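Local coordinates for protein xylooligosaccharide oxidase (Myceliophthora thermophila, PDB 5L6G) that oxidises the C1 hydroxyl of xylooligosaccharides and related sugars to lactones, using bicovalently bound FAD and reducing molecular oxygen to hydrogen peroxide, at residues P122-R134 / G218-A230. Residues are numbered along the deposited sequence; the frame is centred on the assembly and turned at random.
Sequences PETHIATVQPGAR and GIVASFRFKTFAA. With FAD (flavin-adenine dinucleotide), chain D; NAG (2-acetamido-2-deoxy-beta-D-glucopyranose), chain B.
V129 crosses the ring of F225 aslant, its CG2 3.7 Å from CD2, on the buried face of an antiparallel strand pair in the PCMH-type FAD-binding domain. Helices 135-146 and 160-165 pack against this face. A127 and V129 form hydrogen-bonded pairs with F225 and F223; V129 N reaches F223 O at 2.8 Å and 174°. The F223 ring turns its edge to V129 O and P131 CA, while V220 CG1 lies over one face, offset toward the rim. On the opposite face T128 and R224 run side by side, OG1 3.6 Å from the arginine CD. Bends at chi2 (73°) and chi3 (45°) turn the guanidinium toward strand 183-189, where S185 OG accepts from NE and D187 salt-bridges NH2. I126 lies alongside K226, pointing the same way, CD1 3.6 Å from CG. At one end T227 OG1 donates to a lone pair of H125 O, 2.8 Å away. At the other, the P131 ring packs against the V220 and A221 carbonyls, CB 3.2 Å from V220 O. Q130 NE2 bonds a water held by A221 O and, weakly, the glycan's NAG O7, and OE1 accepts from N117 N; an alanine here would probably leave that water and N117 N without this partner. V220 N donates to FAD N1A (3.0 Å) and V220 O accepts from N6A: this backbone pairing reads the adenine edge and ties the strand to the cofactor.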
ATOM      1  N   PRO A 122      -3.109  25.110 -11.315  1.00 30.18           N
ATOM      2  CA  PRO A 122      -4.266  25.117 -12.226  1.00 32.35           C
ATOM      3  C   PRO A 122      -3.915  24.899 -13.697  1.00 34.28           C
ATOM      4  O   PRO A 122      -4.776  24.493 -14.461  1.00 35.65           O
ATOM      5  CB  PRO A 122      -4.866  26.514 -12.032  1.00 33.01           C
ATOM      6  CG  PRO A 122      -3.702  27.360 -11.615  1.00 32.89           C
ATOM      7  CD  PRO A 122      -2.836  26.453 -10.767  1.00 31.38           C
ATOM      8  N   GLU A 123      -2.673  25.167 -14.089  1.00 37.05           N
ATOM      9  CA  GLU A 123      -2.271  25.032 -15.489  1.00 39.50           C
ATOM     10  C   GLU A 123      -1.911  23.589 -15.805  1.00 36.87           C
ATOM     11  O   GLU A 123      -2.536  22.940 -16.653  1.00 37.23           O
ATOM     12  CB  GLU A 123      -1.066  25.934 -15.807  1.00 42.53           C
ATOM     13  CG  GLU A 123      -1.263  27.414 -15.530  1.00 45.93           C
ATOM     14  CD  GLU A 123      -2.226  28.092 -16.496  1.00 48.91           C
ATOM     15  OE1 GLU A 123      -2.896  27.394 -17.293  1.00 51.45           O
ATOM     16  OE2 GLU A 123      -2.318  29.338 -16.454  1.00 52.63           O
ATOM     17  N   THR A 124      -0.911  23.089 -15.096  1.00 34.06           N
ATOM     18  CA  THR A 124      -0.328  21.799 -15.392  1.00 31.78           C
ATOM     19  C   THR A 124      -1.080  20.665 -14.717  1.00 28.68           C
ATOM     20  O   THR A 124      -0.872  19.510 -15.049  1.00 28.48           O
ATOM     21  CB  THR A 124       1.115  21.751 -14.903  1.00 31.44           C
ATOM     22  OG1 THR A 124       1.132  21.878 -13.471  1.00 30.81           O
ATOM     23  CG2 THR A 124       1.923  22.875 -15.542  1.00 33.09           C
ATOM     24  N   HIS A 125      -1.940  21.008 -13.761  1.00 26.90           N
ATOM     25  CA  HIS A 125      -2.642  20.028 -12.926  1.00 25.22           C
ATOM     26  C   HIS A 125      -1.677  19.117 -12.165  1.00 23.10           C
ATOM     27  O   HIS A 125      -2.036  18.002 -11.814  1.00 21.80           O
ATOM     28  CB  HIS A 125      -3.621  19.197 -13.749  1.00 25.40           C
ATOM     29  CG  HIS A 125      -4.415  19.995 -14.729  1.00 26.90           C
ATOM     30  ND1 HIS A 125      -5.228  21.041 -14.351  1.00 27.94           N
ATOM     31  CD2 HIS A 125      -4.526  19.898 -16.075  1.00 27.88           C
ATOM     32  CE1 HIS A 125      -5.803  21.560 -15.423  1.00 28.92           C
ATOM     33  NE2 HIS A 125      -5.400  20.880 -16.482  1.00 28.74           N
ATOM     34  N   ILE A 126      -0.463  19.600 -11.912  1.00 22.07           N
ATOM     35  CA  ILE A 126       0.501  18.867 -11.099  1.00 21.22           C
ATOM     36  C   ILE A 126       0.267  19.248  -9.644  1.00 19.89           C
ATOM     37  O   ILE A 126       0.201  20.439  -9.316  1.00 20.19           O
ATOM     38  CB  ILE A 126       1.967  19.226 -11.449  1.00 21.97           C
ATOM     39  CG1 ILE A 126       2.267  18.956 -12.921  1.00 23.07           C
ATOM     40  CG2 ILE A 126       2.936  18.458 -10.552  1.00 21.31           C
ATOM     41  CD1 ILE A 126       2.242  17.511 -13.330  1.00 23.00           C
ATOM     42  N   ALA A 127       0.146  18.251  -8.778  1.00 18.30           N
ATOM     43  CA  ALA A 127      -0.056  18.500  -7.365  1.00 17.59           C
ATOM     44  C   ALA A 127       1.254  18.365  -6.628  1.00 16.83           C
ATOM     45  O   ALA A 127       1.936  17.346  -6.759  1.00 16.14           O
ATOM     46  CB  ALA A 127      -1.054  17.519  -6.778  1.00 17.25           C
ATOM     47  N   THR A 128       1.588  19.373  -5.836  1.00 16.59           N
ATOM     48  CA  THR A 128       2.725  19.278  -4.938  1.00 16.44           C
ATOM     49  C   THR A 128       2.225  18.837  -3.562  1.00 15.87           C
ATOM     50  O   THR A 128       1.419  19.519  -2.920  1.00 15.93           O
ATOM     51  CB  THR A 128       3.506  20.600  -4.880  1.00 17.07           C
ATOM     52  OG1 THR A 128       3.913  20.943  -6.206  1.00 17.94           O
ATOM     53  CG2 THR A 128       4.740  20.474  -3.992  1.00 16.85           C
ATOM     54  N   VAL A 129       2.726  17.698  -3.110  1.00 15.12           N
ATOM     55  CA  VAL A 129       2.147  17.035  -1.964  1.00 14.97           C
ATOM     56  C   VAL A 129       3.220  16.796  -0.922  1.00 14.82           C
ATOM     57  O   VAL A 129       4.197  16.110  -1.178  1.00 14.51           O
ATOM     58  CB  VAL A 129       1.554  15.687  -2.372  1.00 14.51           C
ATOM     59  CG1 VAL A 129       0.990  14.968  -1.155  1.00 14.32           C
ATOM     60  CG2 VAL A 129       0.511  15.891  -3.472  1.00 14.80           C
ATOM     61  N   GLN A 130       3.016  17.361   0.248  1.00 15.43           N
ATOM     62  CA  GLN A 130       3.909  17.125   1.356  1.00 15.64           C
ATOM     63  C   GLN A 130       3.771  15.692   1.844  1.00 15.32           C
ATOM     64  O   GLN A 130       2.711  15.070   1.737  1.00 15.25           O
ATOM     65  CB  GLN A 130       3.633  18.116   2.465  1.00 16.18           C
ATOM     66  CG  GLN A 130       4.060  19.522   2.092  1.00 17.16           C
ATOM     67  CD  GLN A 130       4.144  20.416   3.278  1.00 17.79           C
ATOM     68  OE1 GLN A 130       3.158  20.621   3.983  1.00 17.79           O
ATOM     69  NE2 GLN A 130       5.333  20.981   3.512  1.00 18.78           N
ATOM     70  N   PRO A 131       4.856  15.158   2.401  1.00 15.06           N
ATOM     71  CA  PRO A 131       4.953  13.725   2.545  1.00 14.62           C
ATOM     72  C   PRO A 131       4.132  13.129   3.675  1.00 14.13           C
ATOM     73  O   PRO A 131       4.021  11.921   3.746  1.00 14.58           O
ATOM     74  CB  PRO A 131       6.446  13.519   2.810  1.00 14.50           C
ATOM     75  CG  PRO A 131       6.849  14.744   3.524  1.00 15.13           C
ATOM     76  CD  PRO A 131       6.091  15.834   2.808  1.00 15.52           C
ATOM     77  N   GLY A 132       3.625  13.958   4.578  1.00 14.12           N
ATOM     78  CA  GLY A 132       2.687  13.503   5.604  1.00 13.91           C
ATOM     79  C   GLY A 132       1.234  13.648   5.235  1.00 13.68           C
ATOM     80  O   GLY A 132       0.374  13.426   6.094  1.00 13.88           O
ATOM     81  N   ALA A 133       0.933  14.043   3.996  1.00 13.46           N
ATOM     82  CA  ALA A 133      -0.459  14.151   3.553  1.00 13.58           C
ATOM     83  C   ALA A 133      -1.075  12.746   3.459  1.00 13.22           C
ATOM     84  O   ALA A 133      -0.467  11.812   2.925  1.00 12.88           O
ATOM     85  CB  ALA A 133      -0.576  14.888   2.209  1.00 13.78           C
ATOM     86  N   ARG A 134      -2.292  12.621   3.973  1.00 13.42           N
ATOM     87  CA  ARG A 134      -3.015  11.379   3.929  1.00 12.99           C
ATOM     88  C   ARG A 134      -3.954  11.405   2.747  1.00 13.10           C
ATOM     89  O   ARG A 134      -4.297  12.491   2.233  1.00 13.01           O
ATOM     90  CB  ARG A 134      -3.760  11.159   5.235  1.00 13.50           C
ATOM     91  CG  ARG A 134      -2.840  11.076   6.439  1.00 13.62           C
ATOM     92  CD  ARG A 134      -3.639  11.150   7.712  1.00 14.31           C
ATOM     93  NE  ARG A 134      -2.801  11.281   8.890  1.00 14.80           N
ATOM     94  CZ  ARG A 134      -2.280  10.269   9.587  1.00 14.76           C
ATOM     95  NH1 ARG A 134      -2.520   9.007   9.257  1.00 14.93           N
ATOM     96  NH2 ARG A 134      -1.536  10.531  10.650  1.00 15.15           N
ATOM     97  N   GLY A 218      15.947   7.068   1.304  1.00 13.27           N
ATOM     98  CA  GLY A 218      15.988   8.438   1.790  1.00 13.63           C
ATOM     99  C   GLY A 218      14.619   8.793   2.313  1.00 13.52           C
ATOM    100  O   GLY A 218      13.734   7.953   2.338  1.00 14.26           O
ATOM    101  N   ILE A 219      14.455  10.013   2.785  1.00 13.17           N
ATOM    102  CA  ILE A 219      13.144  10.482   3.185  1.00 12.75           C
ATOM    103  C   ILE A 219      12.680  11.418   2.096  1.00 12.72           C
ATOM    104  O   ILE A 219      13.318  12.429   1.831  1.00 13.13           O
ATOM    105  CB  ILE A 219      13.203  11.201   4.544  1.00 12.67           C
ATOM    106  CG1 ILE A 219      13.689  10.223   5.619  1.00 12.44           C
ATOM    107  CG2 ILE A 219      11.838  11.760   4.902  1.00 12.54           C
ATOM    108  CD1 ILE A 219      13.676  10.794   7.014  1.00 12.62           C
ATOM    109  N   VAL A 220      11.601  11.051   1.433  1.00 12.68           N
ATOM    110  CA  VAL A 220      10.976  11.937   0.453  1.00 12.88           C
ATOM    111  C   VAL A 220      10.355  13.099   1.222  1.00 13.03           C
ATOM    112  O   VAL A 220       9.543  12.895   2.127  1.00 12.73           O
ATOM    113  CB  VAL A 220       9.915  11.195  -0.361  1.00 12.64           C
ATOM    114  CG1 VAL A 220       9.177  12.159  -1.266  1.00 13.03           C
ATOM    115  CG2 VAL A 220      10.565  10.107  -1.183  1.00 12.72           C
ATOM    116  N   ALA A 221      10.792  14.306   0.887  1.00 13.29           N
ATOM    117  CA  ALA A 221      10.355  15.519   1.565  1.00 13.81           C
ATOM    118  C   ALA A 221       9.281  16.264   0.805  1.00 14.15           C
ATOM    119  O   ALA A 221       8.615  17.120   1.375  1.00 14.63           O
ATOM    120  CB  ALA A 221      11.547  16.441   1.814  1.00 14.30           C
ATOM    121  N   SER A 222       9.113  15.954  -0.474  1.00 14.22           N
ATOM    122  CA  SER A 222       8.046  16.526  -1.259  1.00 14.65           C
ATOM    123  C   SER A 222       7.825  15.615  -2.435  1.00 14.45           C
ATOM    124  O   SER A 222       8.798  15.081  -2.988  1.00 14.42           O
ATOM    125  CB  SER A 222       8.389  17.931  -1.743  1.00 15.50           C
ATOM    126  OG  SER A 222       7.270  18.507  -2.410  1.00 16.43           O
ATOM    127  N   PHE A 223       6.549  15.396  -2.769  1.00 14.29           N
ATOM    128  CA  PHE A 223       6.136  14.687  -3.975  1.00 14.43           C
ATOM    129  C   PHE A 223       5.515  15.664  -4.953  1.00 15.36           C
ATOM    130  O   PHE A 223       4.843  16.598  -4.542  1.00 15.28           O
ATOM    131  CB  PHE A 223       5.017  13.664  -3.670  1.00 13.94           C
ATOM    132  CG  PHE A 223       5.449  12.499  -2.850  1.00 13.41           C
ATOM    133  CD1 PHE A 223       5.447  12.572  -1.469  1.00 13.68           C
ATOM    134  CD2 PHE A 223       5.857  11.317  -3.448  1.00 13.29           C
ATOM    135  CE1 PHE A 223       5.839  11.488  -0.708  1.00 13.35           C
ATOM    136  CE2 PHE A 223       6.248  10.224  -2.687  1.00 12.97           C
ATOM    137  CZ  PHE A 223       6.242  10.301  -1.312  1.00 12.88           C
ATOM    138  N   ARG A 224       5.705  15.424  -6.249  1.00 16.31           N
ATOM    139  CA  ARG A 224       4.821  16.005  -7.265  1.00 17.78           C
ATOM    140  C   ARG A 224       4.099  14.876  -7.931  1.00 16.80           C
ATOM    141  O   ARG A 224       4.716  13.886  -8.347  1.00 16.72           O
ATOM    142  CB  ARG A 224       5.556  16.787  -8.353  1.00 19.71           C
ATOM    143  CG  ARG A 224       5.594  18.274  -8.131  1.00 22.24           C
ATOM    144  CD  ARG A 224       6.545  18.599  -7.025  1.00 23.93           C
ATOM    145  NE  ARG A 224       7.781  17.844  -7.170  1.00 25.97           N
ATOM    146  CZ  ARG A 224       8.738  17.786  -6.244  1.00 26.53           C
ATOM    147  NH1 ARG A 224       8.630  18.494  -5.111  1.00 26.85           N
ATOM    148  NH2 ARG A 224       9.827  17.053  -6.491  1.00 26.02           N
ATOM    149  N   PHE A 225       2.790  15.029  -8.035  1.00 16.34           N
ATOM    150  CA  PHE A 225       1.954  14.034  -8.647  1.00 15.92           C
ATOM    151  C   PHE A 225       1.284  14.645  -9.858  1.00 16.61           C
ATOM    152  O   PHE A 225       0.722  15.734  -9.779  1.00 16.87           O
ATOM    153  CB  PHE A 225       0.868  13.581  -7.665  1.00 15.37           C
ATOM    154  CG  PHE A 225       1.342  12.585  -6.641  1.00 14.55           C
ATOM    155  CD1 PHE A 225       1.301  11.222  -6.905  1.00 14.11           C
ATOM    156  CD2 PHE A 225       1.790  13.007  -5.418  1.00 14.45           C
ATOM    157  CE1 PHE A 225       1.729  10.296  -5.960  1.00 13.61           C
ATOM    158  CE2 PHE A 225       2.226  12.100  -4.473  1.00 13.84           C
ATOM    159  CZ  PHE A 225       2.194  10.738  -4.740  1.00 13.42           C
ATOM    160  N   LYS A 226       1.336  13.933 -10.975  1.00 17.07           N
ATOM    161  CA  LYS A 226       0.396  14.169 -12.058  1.00 18.17           C
ATOM    162  C   LYS A 226      -1.011  13.774 -11.588  1.00 17.48           C
ATOM    163  O   LYS A 226      -1.187  13.020 -10.614  1.00 15.78           O
ATOM    164  CB  LYS A 226       0.783  13.352 -13.288  1.00 19.72           C
ATOM    165  CG  LYS A 226       1.896  13.986 -14.100  1.00 21.94           C
ATOM    166  CD  LYS A 226       2.458  13.039 -15.164  1.00 23.81           C
ATOM    167  CE  LYS A 226       3.435  13.783 -16.075  1.00 25.91           C
ATOM    168  NZ  LYS A 226       4.259  12.853 -16.921  1.00 26.65           N
ATOM    169  N   THR A 227      -2.014  14.276 -12.306  1.00 17.71           N
ATOM    170  CA  THR A 227      -3.387  13.958 -11.989  1.00 17.50           C
ATOM    171  C   THR A 227      -4.168  13.695 -13.267  1.00 18.10           C
ATOM    172  O   THR A 227      -3.759  14.115 -14.345  1.00 18.81           O
ATOM    173  CB  THR A 227      -4.073  15.111 -11.231  1.00 17.76           C
ATOM    174  OG1 THR A 227      -4.163  16.274 -12.079  1.00 18.67           O
ATOM    175  CG2 THR A 227      -3.330  15.445  -9.968  1.00 17.40           C
ATOM    176  N   PHE A 228      -5.309  13.045 -13.118  1.00 18.01           N
ATOM    177  CA  PHE A 228      -6.292  12.946 -14.197  1.00 18.66           C
ATOM    178  C   PHE A 228      -7.527  13.744 -13.799  1.00 19.32           C
ATOM    179  O   PHE A 228      -7.720  14.044 -12.626  1.00 18.78           O
ATOM    180  CB  PHE A 228      -6.639  11.492 -14.529  1.00 18.30           C
ATOM    181  CG  PHE A 228      -7.173  10.691 -13.368  1.00 17.67           C
ATOM    182  CD1 PHE A 228      -8.531  10.677 -13.076  1.00 17.94           C
ATOM    183  CD2 PHE A 228      -6.315   9.895 -12.594  1.00 17.07           C
ATOM    184  CE1 PHE A 228      -9.023   9.911 -12.026  1.00 17.50           C
ATOM    185  CE2 PHE A 228      -6.795   9.135 -11.542  1.00 16.60           C
ATOM    186  CZ  PHE A 228      -8.154   9.148 -11.250  1.00 17.00           C
ATOM    187  N   ALA A 229      -8.335  14.136 -14.786  1.00 20.45           N
ATOM    188  CA  ALA A 229      -9.616  14.778 -14.498  1.00 21.42           C
ATOM    189  C   ALA A 229     -10.518  13.737 -13.833  1.00 21.30           C
ATOM    190  O   ALA A 229     -10.730  12.662 -14.378  1.00 21.09           O
ATOM    191  CB  ALA A 229     -10.266  15.288 -15.776  1.00 22.62           C
ATOM    192  N   ALA A 230     -11.038  14.044 -12.653  1.00 21.35           N
ATOM    193  CA  ALA A 230     -11.906  13.108 -11.952  1.00 21.22           C
ATOM    194  C   ALA A 230     -13.168  12.854 -12.787  1.00 22.39           C
ATOM    195  O   ALA A 230     -13.764  13.799 -13.288  1.00 22.55           O
ATOM    196  CB  ALA A 230     -12.293  13.681 -10.603  1.00 21.32           C
TER
HETATM  197  PA  FAD D 501       4.070   4.496   7.383  1.00  9.98           P
HETATM  198  O1A FAD D 501       4.196   5.928   7.847  1.00  9.87           O
HETATM  199  O2A FAD D 501       3.953   3.454   8.450  1.00  8.78           O
HETATM  200  O5B FAD D 501       5.188   4.168   6.327  1.00 10.20           O
HETATM  201  C5B FAD D 501       5.316   2.903   5.671  1.00  9.94           C
HETATM  202  C4B FAD D 501       6.727   2.734   5.156  1.00  9.91           C
HETATM  203  O4B FAD D 501       7.021   3.783   4.230  1.00  9.88           O
HETATM  204  C3B FAD D 501       7.771   2.831   6.256  1.00  9.73           C
HETATM  205  O3B FAD D 501       8.881   2.026   5.918  1.00 10.14           O
HETATM  206  C2B FAD D 501       8.183   4.279   6.216  1.00 10.08           C
HETATM  207  O2B FAD D 501       9.458   4.528   6.795  1.00  9.78           O
HETATM  208  C1B FAD D 501       8.112   4.562   4.732  1.00  9.71           C
HETATM  209  N9A FAD D 501       7.875   5.988   4.491  1.00  9.44           N
HETATM  210  C8A FAD D 501       6.883   6.751   4.943  1.00  9.69           C
HETATM  211  N7A FAD D 501       7.026   8.028   4.514  1.00  9.57           N
HETATM  212  C5A FAD D 501       8.131   8.035   3.769  1.00  9.58           C
HETATM  213  C6A FAD D 501       8.870   9.065   3.043  1.00  9.84           C
HETATM  214  N6A FAD D 501       8.355  10.310   3.052  1.00 10.53           N
HETATM  215  N1A FAD D 501      10.010   8.696   2.424  1.00  9.97           N
HETATM  216  C2A FAD D 501      10.481   7.446   2.423  1.00  9.65           C
HETATM  217  N3A FAD D 501       9.839   6.435   3.081  1.00 10.02           N
HETATM  218  C4A FAD D 501       8.685   6.701   3.752  1.00  9.59           C
HETATM  219  N1  FAD D 501      -2.665  -0.253   0.552  1.00 12.22           N
HETATM  220  C2  FAD D 501      -3.094  -0.357  -0.745  1.00 12.68           C
HETATM  221  O2  FAD D 501      -2.252  -0.618  -1.649  1.00 12.95           O
HETATM  222  N3  FAD D 501      -4.395  -0.148  -1.066  1.00 12.61           N
HETATM  223  C4  FAD D 501      -5.332   0.179  -0.144  1.00 13.12           C
HETATM  224  O4  FAD D 501      -6.548   0.375  -0.426  1.00 13.36           O
HETATM  225  C4X FAD D 501      -4.946   0.301   1.279  1.00 13.12           C
HETATM  226  N5  FAD D 501      -5.822   0.621   2.275  1.00 13.90           N
HETATM  227  C5X FAD D 501      -5.440   0.762   3.599  1.00 14.20           C
HETATM  228  C6  FAD D 501      -6.341   1.120   4.611  1.00 14.73           C
HETATM  229  C7  FAD D 501      -5.898   1.230   5.939  1.00 14.05           C
HETATM  230  C7M FAD D 501      -6.907   1.596   7.000  1.00 14.98           C
HETATM  231  C8  FAD D 501      -4.452   1.021   6.295  1.00 12.58           C
HETATM  232  C8M FAD D 501      -3.931   1.207   7.715  1.00 12.15           C
HETATM  233  C9  FAD D 501      -3.575   0.681   5.270  1.00 12.50           C
HETATM  234  C9A FAD D 501      -4.009   0.526   3.941  1.00 12.43           C
HETATM  235  N10 FAD D 501      -3.125   0.158   2.891  1.00 12.32           N
HETATM  236  C10 FAD D 501      -3.529   0.038   1.560  1.00 12.53           C
HETATM  237  C1' FAD D 501      -1.710  -0.102   3.131  1.00 11.38           C
HETATM  238  C2' FAD D 501      -0.864   1.117   2.942  1.00 10.51           C
HETATM  239  O2' FAD D 501      -0.696   1.302   1.534  1.00 10.41           O
HETATM  240  C3' FAD D 501       0.486   0.793   3.557  1.00 10.29           C
HETATM  241  O3' FAD D 501       0.352   0.441   4.939  1.00  9.90           O
HETATM  242  C4' FAD D 501       1.387   2.023   3.418  1.00 10.07           C
HETATM  243  O4' FAD D 501       2.749   1.586   3.303  1.00 10.84           O
HETATM  244  C5' FAD D 501       1.179   2.937   4.598  1.00 10.24           C
HETATM  245  O5' FAD D 501       1.718   4.228   4.304  1.00 10.12           O
HETATM  246  P   FAD D 501       1.912   5.222   5.514  1.00  9.81           P
HETATM  247  O1P FAD D 501       2.664   6.443   5.087  1.00  9.44           O
HETATM  248  O2P FAD D 501       0.605   5.436   6.209  1.00  9.63           O
HETATM  249  O3P FAD D 501       2.713   4.296   6.547  1.00  9.76           O
HETATM  250  C1  NAG B   1       0.771  24.807   4.635  1.00 23.31           C
HETATM  251  C2  NAG B   1       1.941  25.267   5.472  1.00 26.85           C
HETATM  252  C3  NAG B   1       1.588  26.406   6.421  1.00 29.04           C
HETATM  253  C4  NAG B   1       0.749  27.474   5.738  1.00 29.59           C
HETATM  254  C5  NAG B   1      -0.416  26.866   4.970  1.00 28.35           C
HETATM  255  C6  NAG B   1      -1.067  27.950   4.106  1.00 29.69           C
HETATM  256  C7  NAG B   1       3.542  23.466   5.934  1.00 25.83           C
HETATM  257  C8  NAG B   1       3.904  22.325   6.832  1.00 25.95           C
HETATM  258  N2  NAG B   1       2.429  24.126   6.228  1.00 26.39           N
HETATM  259  O3  NAG B   1       2.815  26.944   6.852  1.00 30.91           O
HETATM  260  O4  NAG B   1       0.174  28.350   6.694  1.00 34.38           O
HETATM  261  O5  NAG B   1       0.008  25.853   4.096  1.00 24.15           O
HETATM  262  O6  NAG B   1      -1.925  27.365   3.152  1.00 32.78           O
HETATM  263  O7  NAG B   1       4.293  23.736   5.002  1.00 27.21           O
HETATM  264  O   HOH W   1      -1.115  16.355 -14.408  1.00 21.19           O
HETATM  265  O   HOH W   2       7.555  19.571   1.611  1.00 16.97           O